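Local coordinates for SIS domain protein (PDB 3FXA) that probably binds a sugar phosphate through its SIS domain and may act as a sugar-phosphate isomerase, at residues L8-I11 with H12-Q16; N110-P113 with A114-K118; M161-I164 with A165-A169. One frame throughout, in Å; residues are numbered along the deposited sequence.

Contact 1 (L8-I11 with H12-Q16)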
loop_
_atom_site.group_PDB
_atom_site.type_symbol
_atom_site.label_atom_id
_atom_site.label_comp_id
_atom_site.label_asym_id
_atom_site.label_seq_id
_atom_site.Cartn_x
_atom_site.Cartn_y
_atom_site.Cartn_z
ATOM N N LEU A 8 -3.192 -25.612 21.872
ATOM C CA LEU A 8 -4.615 -25.667 21.507
ATOM C C LEU A 8 -5.531 -24.971 22.516
ATOM O O LEU A 8 -6.469 -24.296 22.107
ATOM C CB LEU A 8 -5.084 -27.119 21.283
ATOM C CG LEU A 8 -4.464 -27.858 20.095
ATOM C CD1 LEU A 8 -4.882 -29.312 20.116
ATOM C CD2 LEU A 8 -4.873 -27.216 18.762
ATOM N N ASP A 9 -5.267 -25.146 23.818
ATOM C CA ASP A 9 -6.040 -24.449 24.863
ATOM C C ASP A 9 -5.882 -22.927 24.744
ATOM O O ASP A 9 -6.867 -22.202 24.822
ATOM C CB ASP A 9 -5.656 -24.923 26.274
ATOM C CG ASP A 9 -6.093 -26.360 26.558
ATOM O OD1 ASP A 9 -6.695 -27.017 25.682
ATOM O OD2 ASP A 9 -5.828 -26.837 27.676
ATOM N N ASN A 10 -4.648 -22.465 24.536
ATOM C CA ASN A 10 -4.347 -21.013 24.347
ATOM C C ASN A 10 -5.130 -20.444 23.147
ATOM O O ASN A 10 -5.823 -19.404 23.257
ATOM C CB ASN A 10 -2.814 -20.832 24.199
ATOM C CG ASN A 10 -2.367 -19.365 24.142
ATOM O OD1 ASN A 10 -2.683 -18.625 23.202
ATOM N ND2 ASN A 10 -1.568 -18.963 25.116
ATOM N N ILE A 11 -5.003 -21.138 22.011
ATOM C CA ILE A 11 -5.713 -20.845 20.761
ATOM C C ILE A 11 -7.232 -20.796 20.954
ATOM O O ILE A 11 -7.877 -19.804 20.611
ATOM C CB ILE A 11 -5.318 -21.839 19.621
ATOM C CG1 ILE A 11 -3.896 -21.493 19.127
ATOM C CG2 ILE A 11 -6.323 -21.769 18.437
ATOM C CD1 ILE A 11 -3.352 -22.393 17.997
ATOM N N HIS A 12 -7.806 -21.846 21.539
ATOM C CA HIS A 12 -9.279 -21.872 21.769
ATOM C C HIS A 12 -9.810 -20.722 22.621
ATOM O O HIS A 12 -10.930 -20.233 22.365
ATOM C CB HIS A 12 -9.743 -23.206 22.391
ATOM C CG HIS A 12 -9.534 -24.381 21.499
ATOM N ND1 HIS A 12 -9.276 -25.649 21.982
ATOM C CD2 HIS A 12 -9.485 -24.474 20.152
ATOM C CE1 HIS A 12 -9.123 -26.475 20.962
ATOM N NE2 HIS A 12 -9.236 -25.782 19.843
ATOM N N GLN A 13 -9.028 -20.313 23.626
ATOM C CA GLN A 13 -9.382 -19.202 24.510
ATOM C C GLN A 13 -9.472 -17.911 23.678
ATOM O O GLN A 13 -10.428 -17.135 23.804
ATOM C CB GLN A 13 -8.345 -19.043 25.626
ATOM C CG GLN A 13 -8.630 -17.967 26.698
ATOM C CD GLN A 13 -9.450 -18.449 27.888
ATOM O OE1 GLN A 13 -9.273 -17.945 28.997
ATOM N NE2 GLN A 13 -10.309 -19.440 27.682
ATOM N N THR A 14 -8.502 -17.714 22.783
ATOM C CA THR A 14 -8.501 -16.518 21.922
ATOM C C THR A 14 -9.758 -16.473 21.055
ATOM O O THR A 14 -10.411 -15.433 20.995
ATOM C CB THR A 14 -7.220 -16.421 21.044
ATOM O OG1 THR A 14 -6.092 -16.179 21.893
ATOM C CG2 THR A 14 -7.334 -15.282 20.037
ATOM N N TRP A 15 -10.100 -17.594 20.415
ATOM C CA TRP A 15 -11.291 -17.649 19.562
ATOM C C TRP A 15 -12.571 -17.416 20.354
ATOM O O TRP A 15 -13.473 -16.759 19.852
ATOM C CB TRP A 15 -11.390 -18.964 18.787
ATOM C CG TRP A 15 -10.297 -19.178 17.797
ATOM C CD1 TRP A 15 -9.565 -18.200 17.142
ATOM C CD2 TRP A 15 -9.884 -20.424 17.229
ATOM N NE1 TRP A 15 -8.700 -18.778 16.261
ATOM C CE2 TRP A 15 -8.862 -20.138 16.295
ATOM C CE3 TRP A 15 -10.232 -21.765 17.461
ATOM C CZ2 TRP A 15 -8.205 -21.135 15.571
ATOM C CZ3 TRP A 15 -9.585 -22.766 16.719
ATOM C CH2 TRP A 15 -8.573 -22.441 15.796
ATOM N N GLN A 16 -12.626 -17.927 21.590
ATOM C CA GLN A 16 -13.794 -17.705 22.470
ATOM C C GLN A 16 -13.981 -16.216 22.711
ATOM O O GLN A 16 -15.066 -15.696 22.522
ATOM C CB GLN A 16 -13.681 -18.457 23.816
ATOM C CG GLN A 16 -13.929 -19.961 23.744
ATOM C CD GLN A 16 -13.756 -20.655 25.089
ATOM O OE1 GLN A 16 -13.389 -21.829 25.153
ATOM N NE2 GLN A 16 -14.021 -19.929 26.170
HETATM O O HOH W 1 -4.147 -17.830 21.092
#

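Contact 2 (N110-P113 with A114-K118)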
loop_
_atom_site.group_PDB
_atom_site.type_symbol
_atom_site.label_atom_id
_atom_site.label_comp_id
_atom_site.label_asym_id
_atom_site.label_seq_id
_atom_site.Cartn_x
_atom_site.Cartn_y
_atom_site.Cartn_z
ATOM N N ASN A 110 -4.658 15.332 13.504
ATOM C CA ASN A 110 -4.072 16.250 12.500
ATOM C C ASN A 110 -4.835 16.356 11.162
ATOM O O ASN A 110 -4.600 17.304 10.417
ATOM C CB ASN A 110 -2.604 15.874 12.204
ATOM C CG ASN A 110 -1.661 16.129 13.381
ATOM O OD1 ASN A 110 -1.941 16.913 14.283
ATOM N ND2 ASN A 110 -0.517 15.466 13.351
ATOM N N LEU A 111 -5.729 15.393 10.878
ATOM C CA LEU A 111 -6.575 15.331 9.688
ATOM C C LEU A 111 -7.913 16.046 9.855
ATOM O O LEU A 111 -8.571 16.348 8.857
ATOM C CB LEU A 111 -6.869 13.849 9.315
ATOM C CG LEU A 111 -5.660 12.900 9.311
ATOM C CD1 LEU A 111 -6.037 11.440 8.941
ATOM C CD2 LEU A 111 -4.522 13.435 8.435
ATOM N N ILE A 112 -8.321 16.334 11.095
ATOM C CA ILE A 112 -9.650 16.909 11.357
ATOM C C ILE A 112 -9.776 18.344 10.854
ATOM O O ILE A 112 -10.774 18.659 10.203
ATOM C CB ILE A 112 -10.087 16.753 12.839
ATOM C CG1 ILE A 112 -10.208 15.250 13.178
ATOM C CG2 ILE A 112 -11.430 17.416 13.076
ATOM C CD1 ILE A 112 -10.431 14.946 14.652
ATOM N N PRO A 113 -8.761 19.194 11.105
ATOM C CA PRO A 113 -8.906 20.567 10.566
ATOM C C PRO A 113 -9.173 20.638 9.048
ATOM O O PRO A 113 -10.029 21.437 8.628
ATOM C CB PRO A 113 -7.589 21.230 10.953
ATOM C CG PRO A 113 -7.143 20.523 12.134
ATOM C CD PRO A 113 -7.539 19.086 11.924
ATOM N N ALA A 114 -8.482 19.813 8.244
ATOM C CA ALA A 114 -8.728 19.762 6.793
ATOM C C ALA A 114 -10.139 19.264 6.469
ATOM O O ALA A 114 -10.809 19.788 5.562
ATOM C CB ALA A 114 -7.689 18.910 6.073
ATOM N N CYS A 115 -10.591 18.236 7.191
ATOM C CA CYS A 115 -11.967 17.744 7.055
ATOM C C CYS A 115 -12.998 18.869 7.276
ATOM O O CYS A 115 -13.903 19.028 6.455
ATOM C CB CYS A 115 -12.214 16.582 8.010
ATOM S SG CYS A 115 -13.810 15.789 7.900
ATOM N N LYS A 116 -12.802 19.682 8.317
ATOM C CA LYS A 116 -13.717 20.797 8.638
ATOM C C LYS A 116 -13.687 21.904 7.578
ATOM O O LYS A 116 -14.739 22.398 7.187
ATOM C CB LYS A 116 -13.428 21.379 10.025
ATOM C CG LYS A 116 -13.593 20.406 11.201
ATOM C CD LYS A 116 -15.015 19.878 11.359
ATOM C CE LYS A 116 -15.142 18.913 12.533
ATOM N NZ LYS A 116 -16.546 18.443 12.767
ATOM N N THR A 117 -12.490 22.253 7.110
ATOM C CA THR A 117 -12.305 23.251 6.046
ATOM C C THR A 117 -12.969 22.791 4.743
ATOM O O THR A 117 -13.618 23.585 4.052
ATOM C CB THR A 117 -10.782 23.530 5.804
ATOM O OG1 THR A 117 -10.210 24.082 6.996
ATOM C CG2 THR A 117 -10.548 24.501 4.651
ATOM N N LYS A 118 -12.820 21.506 4.430
ATOM C CA LYS A 118 -13.361 20.942 3.195
ATOM C C LYS A 118 -14.868 20.703 3.258
ATOM O O LYS A 118 -15.501 20.654 2.213
ATOM C CB LYS A 118 -12.616 19.653 2.817
ATOM C CG LYS A 118 -11.193 19.932 2.378
ATOM C CD LYS A 118 -10.278 18.730 2.345
ATOM C CE LYS A 118 -9.058 18.932 1.441
ATOM N NZ LYS A 118 -9.379 18.888 -0.032
HETATM O O HOH W 2 -5.936 18.895 8.703
#

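Contact 3 (M161-I164 with A165-A169)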
loop_
_atom_site.group_PDB
_atom_site.type_symbol
_atom_site.label_atom_id
_atom_site.label_comp_id
_atom_site.label_asym_id
_atom_site.label_seq_id
_atom_site.Cartn_x
_atom_site.Cartn_y
_atom_site.Cartn_z
HETATM N N MSE A 161 -11.308 -6.748 15.269
HETATM C CA MSE A 161 -12.354 -7.623 14.751
HETATM C C MSE A 161 -13.734 -6.997 14.950
HETATM O O MSE A 161 -14.557 -7.040 14.033
HETATM C CB MSE A 161 -12.293 -9.006 15.402
HETATM C CG MSE A 161 -13.036 -10.030 14.622
HETATM SE SE MSE A 161 -12.401 -11.783 15.073
HETATM C CE MSE A 161 -10.546 -11.608 14.558
ATOM N N ALA A 162 -13.960 -6.393 16.125
ATOM C CA ALA A 162 -15.227 -5.711 16.440
ATOM C C ALA A 162 -15.485 -4.549 15.455
ATOM O O ALA A 162 -16.596 -4.383 14.937
ATOM C CB ALA A 162 -15.244 -5.195 17.873
ATOM N N VAL A 163 -14.448 -3.770 15.170
ATOM C CA VAL A 163 -14.561 -2.712 14.151
ATOM C C VAL A 163 -14.869 -3.269 12.749
ATOM O O VAL A 163 -15.795 -2.793 12.109
ATOM C CB VAL A 163 -13.316 -1.776 14.090
ATOM C CG1 VAL A 163 -13.481 -0.752 12.980
ATOM C CG2 VAL A 163 -13.099 -1.069 15.406
ATOM N N ILE A 164 -14.142 -4.297 12.314
ATOM C CA ILE A 164 -14.353 -4.876 10.988
ATOM C C ILE A 164 -15.794 -5.418 10.907
ATOM O O ILE A 164 -16.523 -5.093 9.965
ATOM C CB ILE A 164 -13.327 -5.984 10.652
ATOM C CG1 ILE A 164 -11.921 -5.383 10.498
ATOM C CG2 ILE A 164 -13.734 -6.690 9.359
ATOM C CD1 ILE A 164 -10.824 -6.442 10.308
ATOM N N ALA A 165 -16.177 -6.234 11.892
ATOM C CA ALA A 165 -17.537 -6.796 11.954
ATOM C C ALA A 165 -18.622 -5.728 11.942
ATOM O O ALA A 165 -19.665 -5.902 11.277
ATOM C CB ALA A 165 -17.700 -7.660 13.188
ATOM N N SER A 166 -18.402 -4.623 12.671
ATOM C CA SER A 166 -19.358 -3.508 12.675
ATOM C C SER A 166 -19.639 -2.996 11.248
ATOM O O SER A 166 -20.771 -2.926 10.817
ATOM C CB SER A 166 -18.886 -2.363 13.562
ATOM O OG SER A 166 -18.805 -2.723 14.921
ATOM N N PHE A 167 -18.580 -2.730 10.492
ATOM C CA PHE A 167 -18.748 -2.256 9.112
ATOM C C PHE A 167 -19.150 -3.374 8.128
ATOM O O PHE A 167 -19.845 -3.093 7.149
ATOM C CB PHE A 167 -17.563 -1.377 8.659
ATOM C CG PHE A 167 -17.599 -0.013 9.272
ATOM C CD1 PHE A 167 -17.044 0.208 10.515
ATOM C CD2 PHE A 167 -18.285 1.039 8.654
ATOM C CE1 PHE A 167 -17.100 1.489 11.127
ATOM C CE2 PHE A 167 -18.365 2.305 9.252
ATOM C CZ PHE A 167 -17.772 2.542 10.482
ATOM N N ASP A 168 -18.788 -4.630 8.402
ATOM C CA ASP A 168 -19.260 -5.752 7.571
ATOM C C ASP A 168 -20.796 -5.730 7.571
ATOM O O ASP A 168 -21.401 -5.869 6.534
ATOM C CB ASP A 168 -18.742 -7.125 8.079
ATOM C CG ASP A 168 -17.283 -7.383 7.734
ATOM O OD1 ASP A 168 -16.750 -6.746 6.817
ATOM O OD2 ASP A 168 -16.661 -8.266 8.378
ATOM N N ALA A 169 -21.382 -5.503 8.746
ATOM C CA ALA A 169 -22.848 -5.447 8.906
ATOM C C ALA A 169 -23.412 -4.249 8.149
ATOM O O ALA A 169 -24.396 -4.380 7.425
ATOM C CB ALA A 169 -23.249 -5.418 10.380
#

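Contact 1 (L8-I11 with H12-Q16)
Ile11 and Trp15, one turn apart on helix 4-23, make the main apolar contact here. Methyl CG2 of Ile11 sits over a face of the indole, 3.5 Å from the centroid of the Trp15 six-membered ring and 13° off the ring normal, a CH-pi contact. Trp15 CZ2 and CH2 are the nearest ring atoms, both 3.5 Å from Ile11 CG2. The first torsion of Trp15 (chi1 -65°) turns the indole back along the helix, and in Ile11 it is the CG2 branch, anti to the backbone N, that faces the ring.

The backbone bonds are those of a regular alpha-helix. His12, Gln13, Thr14 and Trp15 each donate their N-H to the carbonyl four residues earlier; the bond from His12 N to Leu8 O is 2.8 Å. That same carbonyl also underlies the imidazole: Leu8 O lies 3.0 Å from the plane of the His12 ring, over one face and offset toward the rim.

Among the polar side chains, water 1 joins two positions four residues apart. It is hydrogen-bonded to Asn10 OD1 at 2.7 Å, apparently as donor, and to Thr14 OG1, also at 2.7 Å.

A second subunit covers much of this helix surface, its Val172 packing on Thr14 and its Ala169 on Trp15, while Trp15 NE1 pairs with Ala165 O of that subunit. The chemistry implies a helix that presents an indole to its partner: Ile11 supports the ring by one face, and the indole N-H makes a weak hydrogen bond across the subunit boundary.

Contact 2 (N110-P113 with A114-K118)
Ile112 and Lys116 run side by side and point the same way, one turn apart on helix 112-118, a short helix of the SIS domain, whose alpha/beta fold is built round a parallel sheet. Methyl CG2 of Ile112 lies alongside the aliphatic part of the lysine, 4.0 Å from Lys116 CE and slightly farther from Lys116 CG. In the lysine chi1 sets CG near the methyl, and the bend at chi2 (-62°) brings CE back to it; beyond that the chain is extended and carries NZ away to the carbonyl of Glu136, to which it is hydrogen-bonded. The hydrocarbon of Lys116 thus packs while its ammonium group ties the helix to helix 132-136, on which Ile112 also rests through Val132 and Glu136.

Cys115 is turned differently. Its SG is anti to the backbone N (chi1 -176°), and its CB lies 3.3 Å from Ile112 O. The side chain meets Leu96 of strand 95-99, and Leu111 reaches the same strand at Leu98, so this side of the turn is laid against the sheet. Thr117 and Ala114 instead touch Val187 of a third subunit.

Along the backbone, Cys115, Lys116 and Thr117 donate to the carbonyls of Leu111, Ile112 and Pro113. The nitrogen of Pro113 has no hydrogen to give. At the next residue, Ala114, the backbone N-H is served by solvent: water 2 accepts from Ala114 N at 2.7 Å and donates to Asn110 O, likewise at 2.7 Å.

Contact 3 (M161-I164 with A165-A169)
Ser166 and Ala162 make the main polar link between side chain and backbone: the hydroxyl gives its proton to Ala162 O, with Ser166 OG 2.8 Å away, and Ser166 N donates to the same oxygen at 2.9 Å. The two donors approach from opposite faces of the carbonyl plane, so two bonds grip one buried oxygen. The hydroxyl is brought there by chi1 of -64°, which lays OG back toward the preceding turn. Ala165, Phe167 and Asp168 continue the alpha-helical ladder, Asp168 N to Ile164 O measuring 2.8 Å.

Asp168 and Ile164 lie side by side, with methyl CG2 of Ile164 3.5 Å from Asp168 OD2. The other oxygen, OD1, forms a salt bridge with Lys62 of helix 55-69; OD2 comes close to Glu18 OE2 of the second subunit, a pair of like charges probably offset on the Asp168 side by Lys62. On the Phe167 side, the carbonyl oxygen of Val163 meets the ring at its edge and in its plane, 3.6 Å from Phe167 CD1, while Val163 CG1 stays at a looser 4.4 Å from that same CD1.

The helix, 157-177, is buried on several sides. Phe167 stacks on Phe141 of strand 139-142 and touches Leu63 and Phe67 of helix 55-69; Ala165 and selenomethionine Met161 meet Ile22 of helix 4-23.

The three contacts follow one another along the chain, each within a single helix: contact 1 on helix 4-23, contact 2 on helix 112-118, contact 3 on helix 157-177. Contact 3 lies nearest the middle, about 7 Å from the centre of the chain. Contacts 1 and 2 fall on opposite sides of that centre, their own centres about 42 Å apart. Contacts 2 and 3 belong to the SIS domain and are about 25 Å apart between centres. Contacts 1 and 3 both touch the second subunit, whereas contact 2 meets the third, so separate helices of one chain serve different interfaces of the four-chain assembly.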